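Local structure of fructosamine deglycase FrlB (Bacillus subtilis, 3EUA) at residues A[157-168]-A[283-294]. The protein converts a range of fructosamine 6-phosphates into glucose 6-phosphate and a free amino acid. Sequence-based numbering, arbitrary orientation.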
# COMPACT_ATOMS: atom_id res chain seq x y z
N LYS A 157 3.66 13.46 -23.21
CA LYS A 157 2.42 12.69 -23.30
C LYS A 157 1.09 13.46 -23.08
O LYS A 157 0.01 12.89 -23.30
CB LYS A 157 2.49 11.49 -22.35
CG LYS A 157 3.63 10.51 -22.72
CD LYS A 157 3.46 9.19 -22.01
CE LYS A 157 4.42 8.11 -22.49
NZ LYS A 157 5.81 8.26 -22.03
N PHE A 158 1.17 14.72 -22.67
CA PHE A 158 0.00 15.53 -22.39
C PHE A 158 -1.10 15.49 -23.46
O PHE A 158 -2.26 15.26 -23.15
CB PHE A 158 0.41 16.98 -22.15
CG PHE A 158 -0.75 17.88 -21.82
CD1 PHE A 158 -1.30 17.88 -20.55
CD2 PHE A 158 -1.28 18.74 -22.78
CE1 PHE A 158 -2.36 18.72 -20.23
CE2 PHE A 158 -2.35 19.57 -22.47
CZ PHE A 158 -2.88 19.56 -21.20
N GLU A 159 -0.74 15.74 -24.71
CA GLU A 159 -1.72 15.75 -25.81
C GLU A 159 -2.46 14.42 -25.98
O GLU A 159 -3.68 14.37 -26.17
CB GLU A 159 -1.01 16.09 -27.12
CG GLU A 159 -2.00 16.15 -28.30
CD GLU A 159 -1.37 16.50 -29.63
OE1 GLU A 159 -0.27 17.10 -29.68
OE2 GLU A 159 -2.02 16.17 -30.64
N GLN A 160 -1.69 13.35 -25.91
CA GLN A 160 -2.25 12.02 -26.10
C GLN A 160 -3.07 11.60 -24.86
O GLN A 160 -4.03 10.85 -24.98
CB GLN A 160 -1.15 11.03 -26.48
CG GLN A 160 -0.44 11.40 -27.82
CD GLN A 160 0.52 12.62 -27.76
OE1 GLN A 160 1.07 12.95 -26.70
NE2 GLN A 160 0.75 13.27 -28.92
N ALA A 161 -2.71 12.11 -23.68
CA ALA A 161 -3.46 11.82 -22.46
C ALA A 161 -4.82 12.50 -22.53
O ALA A 161 -5.85 11.86 -22.27
CB ALA A 161 -2.70 12.28 -21.23
N ILE A 162 -4.81 13.78 -22.87
CA ILE A 162 -6.05 14.57 -22.98
C ILE A 162 -6.94 14.05 -24.11
O ILE A 162 -8.14 13.89 -23.90
CB ILE A 162 -5.81 16.07 -23.21
CG1 ILE A 162 -5.00 16.69 -22.10
CG2 ILE A 162 -7.12 16.84 -23.19
CD1 ILE A 162 -5.65 16.51 -20.73
N GLU A 163 -6.36 13.76 -25.26
CA GLU A 163 -7.16 13.19 -26.36
C GLU A 163 -7.72 11.84 -25.94
O GLU A 163 -8.88 11.50 -26.23
CB GLU A 163 -6.36 13.02 -27.67
CG GLU A 163 -5.93 14.31 -28.39
N GLY A 164 -6.90 11.05 -25.24
CA GLY A 164 -7.34 9.73 -24.78
C GLY A 164 -8.52 9.85 -23.84
O GLY A 164 -9.51 9.11 -23.95
N LEU A 165 -8.43 10.77 -22.89
CA LEU A 165 -9.54 11.00 -21.97
C LEU A 165 -10.82 11.39 -22.71
O LEU A 165 -11.89 10.89 -22.38
CB LEU A 165 -9.19 12.06 -20.95
CG LEU A 165 -8.28 11.64 -19.77
CD1 LEU A 165 -7.86 12.88 -19.01
CD2 LEU A 165 -8.99 10.62 -18.82
N ASP A 166 -10.69 12.23 -23.73
CA ASP A 166 -11.85 12.67 -24.52
C ASP A 166 -12.49 11.47 -25.25
O ASP A 166 -13.72 11.34 -25.27
CB ASP A 166 -11.46 13.75 -25.51
CG ASP A 166 -12.68 14.47 -26.12
OD1 ASP A 166 -13.70 14.59 -25.39
OD2 ASP A 166 -12.59 14.94 -27.28
N GLN A 167 -11.64 10.59 -25.79
CA GLN A 167 -12.09 9.37 -26.48
C GLN A 167 -12.52 8.26 -25.51
O GLN A 167 -13.18 7.30 -25.91
CB GLN A 167 -10.96 8.83 -27.32
CG GLN A 167 -10.55 9.73 -28.45
CD GLN A 167 -11.56 9.78 -29.58
OE1 GLN A 167 -12.36 8.87 -29.77
NE2 GLN A 167 -11.48 10.84 -30.38
N LEU A 168 -12.18 8.38 -24.22
CA LEU A 168 -12.46 7.31 -23.27
C LEU A 168 -13.96 7.12 -22.95
O LEU A 168 -14.37 6.03 -22.57
CB LEU A 168 -11.68 7.53 -21.96
CG LEU A 168 -11.36 6.25 -21.20
CD1 LEU A 168 -10.38 5.39 -22.06
CD2 LEU A 168 -10.76 6.58 -19.86
N PHE A 283 -9.68 0.02 -27.28
CA PHE A 283 -8.76 1.13 -27.08
C PHE A 283 -8.12 1.55 -28.39
O PHE A 283 -7.07 2.18 -28.39
CB PHE A 283 -7.67 0.73 -26.07
CG PHE A 283 -8.16 0.65 -24.63
CD1 PHE A 283 -8.79 -0.49 -24.15
CD2 PHE A 283 -7.95 1.71 -23.77
CE1 PHE A 283 -9.23 -0.54 -22.83
CE2 PHE A 283 -8.38 1.66 -22.47
CZ PHE A 283 -9.03 0.54 -22.00
N THR A 284 -8.76 1.24 -29.52
CA THR A 284 -8.21 1.56 -30.83
C THR A 284 -8.06 3.06 -31.12
O THR A 284 -7.22 3.44 -31.95
CB THR A 284 -9.08 0.85 -31.97
OG1 THR A 284 -10.41 1.38 -32.00
CG2 THR A 284 -9.18 -0.67 -31.74
N ALA A 285 -8.85 3.91 -30.45
CA ALA A 285 -8.75 5.37 -30.61
C ALA A 285 -7.85 6.00 -29.53
O ALA A 285 -7.72 7.22 -29.47
CB ALA A 285 -10.15 5.99 -30.58
N ILE A 286 -7.25 5.18 -28.68
CA ILE A 286 -6.37 5.67 -27.63
C ILE A 286 -4.93 5.40 -28.06
O ILE A 286 -4.64 4.30 -28.53
CB ILE A 286 -6.65 4.96 -26.29
CG1 ILE A 286 -8.15 4.97 -25.94
CG2 ILE A 286 -5.79 5.60 -25.18
CD1 ILE A 286 -8.72 6.33 -25.73
N ASP A 287 -4.04 6.38 -27.87
CA ASP A 287 -2.63 6.22 -28.23
C ASP A 287 -1.95 5.18 -27.33
O ASP A 287 -2.20 5.11 -26.13
CB ASP A 287 -1.92 7.57 -28.10
CG ASP A 287 -0.56 7.59 -28.79
OD1 ASP A 287 -0.54 7.75 -30.02
OD2 ASP A 287 0.49 7.54 -28.13
N ASP A 288 -1.08 4.36 -27.93
CA ASP A 288 -0.32 3.34 -27.20
C ASP A 288 0.47 3.91 -26.01
O ASP A 288 0.66 3.23 -25.00
CB ASP A 288 0.67 2.62 -28.14
CG ASP A 288 -0.00 1.68 -29.16
OD1 ASP A 288 -1.23 1.45 -29.07
OD2 ASP A 288 0.70 1.14 -30.08
N SER A 289 0.94 5.15 -26.13
CA SER A 289 1.71 5.78 -25.07
C SER A 289 0.94 5.97 -23.75
O SER A 289 1.54 6.09 -22.69
CB SER A 289 2.22 7.14 -25.56
OG SER A 289 1.17 8.03 -25.89
N VAL A 290 -0.38 5.96 -23.82
CA VAL A 290 -1.22 6.18 -22.64
C VAL A 290 -2.30 5.11 -22.38
O VAL A 290 -3.02 5.24 -21.39
CB VAL A 290 -1.88 7.60 -22.71
CG1 VAL A 290 -0.82 8.69 -22.72
CG2 VAL A 290 -2.77 7.76 -23.94
N LYS A 291 -2.43 4.05 -23.22
CA LYS A 291 -3.44 2.99 -22.99
C LYS A 291 -3.33 2.37 -21.58
O LYS A 291 -4.33 2.12 -20.88
CB LYS A 291 -3.30 1.80 -23.95
CG LYS A 291 -3.55 2.00 -25.41
CD LYS A 291 -3.75 0.60 -26.03
CE LYS A 291 -3.52 0.53 -27.55
NZ LYS A 291 -4.30 1.46 -28.37
N GLY A 292 -2.09 2.16 -21.14
CA GLY A 292 -1.86 1.54 -19.83
C GLY A 292 -2.28 2.44 -18.69
O GLY A 292 -2.72 1.95 -17.62
N TYR A 293 -2.18 3.75 -18.91
CA TYR A 293 -2.56 4.70 -17.88
C TYR A 293 -4.07 4.91 -17.83
O TYR A 293 -4.61 5.22 -16.76
CB TYR A 293 -1.88 6.06 -18.10
CG TYR A 293 -0.36 6.03 -18.22
CD1 TYR A 293 0.42 5.23 -17.39
CD2 TYR A 293 0.32 6.91 -19.07
CE1 TYR A 293 1.80 5.23 -17.47
CE2 TYR A 293 1.73 6.91 -19.17
CZ TYR A 293 2.45 6.06 -18.34
OH TYR A 293 3.83 6.00 -18.33
N LEU A 294 -4.75 4.70 -18.96
CA LEU A 294 -6.21 4.91 -19.05
C LEU A 294 -7.08 3.67 -18.78
O LEU A 294 -8.24 3.80 -18.37
CB LEU A 294 -6.57 5.48 -20.43
CG LEU A 294 -6.02 6.90 -20.70
CD1 LEU A 294 -6.14 7.28 -22.19
CD2 LEU A 294 -6.65 7.97 -19.77
O HOH W 1 -4.71 9.04 -26.95
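Leu294 packs over Gly164 where two helices of this double-SIS-domain protein cross. The first turns of helix 158-190 lie on the capped start of helix 288-313, and the short-segment axes pass 8.9 Å apart at a crossing angle of -57°. CB of Leu294 touches Leu168 CD1. CG lies anti to the carbonyl carbon (chi1 -65°), which carries the two methyls across: CD1 lies 3.8 Å from Gly164 CA, and CD2 3.7 Å from Leu165 CD2. A CB built on Gly164 would lie only 2.6 Å from Leu294 CD1, so the glycine permits this close approach. Val290, one turn earlier, sets its two methyls against neighbouring residues: CG2 is 3.5 Å from Gln160 O, while CG1 faces Ala161 N. Beyond it, the Lys157 chain crosses Tyr293 at about a right angle and puts CD at the ring edge. Lys157 NZ forms a salt bridge and Tyr293 OH a hydrogen bond, both with Glu50 OE2. Asp287 is the N-cap; its OD2 accepts from Ser289 N at 3.1 Å, met from above the carboxylate plane. Its CB packs against Gln160 CB. With an alanine in place of Asp287, Ser289 N would probably lose its capping acceptor and the helix start be less firmly fixed. No direct hydrogen bond joins the two segments. One water bridges them, donating to Gln160 O at 2.8 Å and accepting from Asp287 N at 2.9 Å.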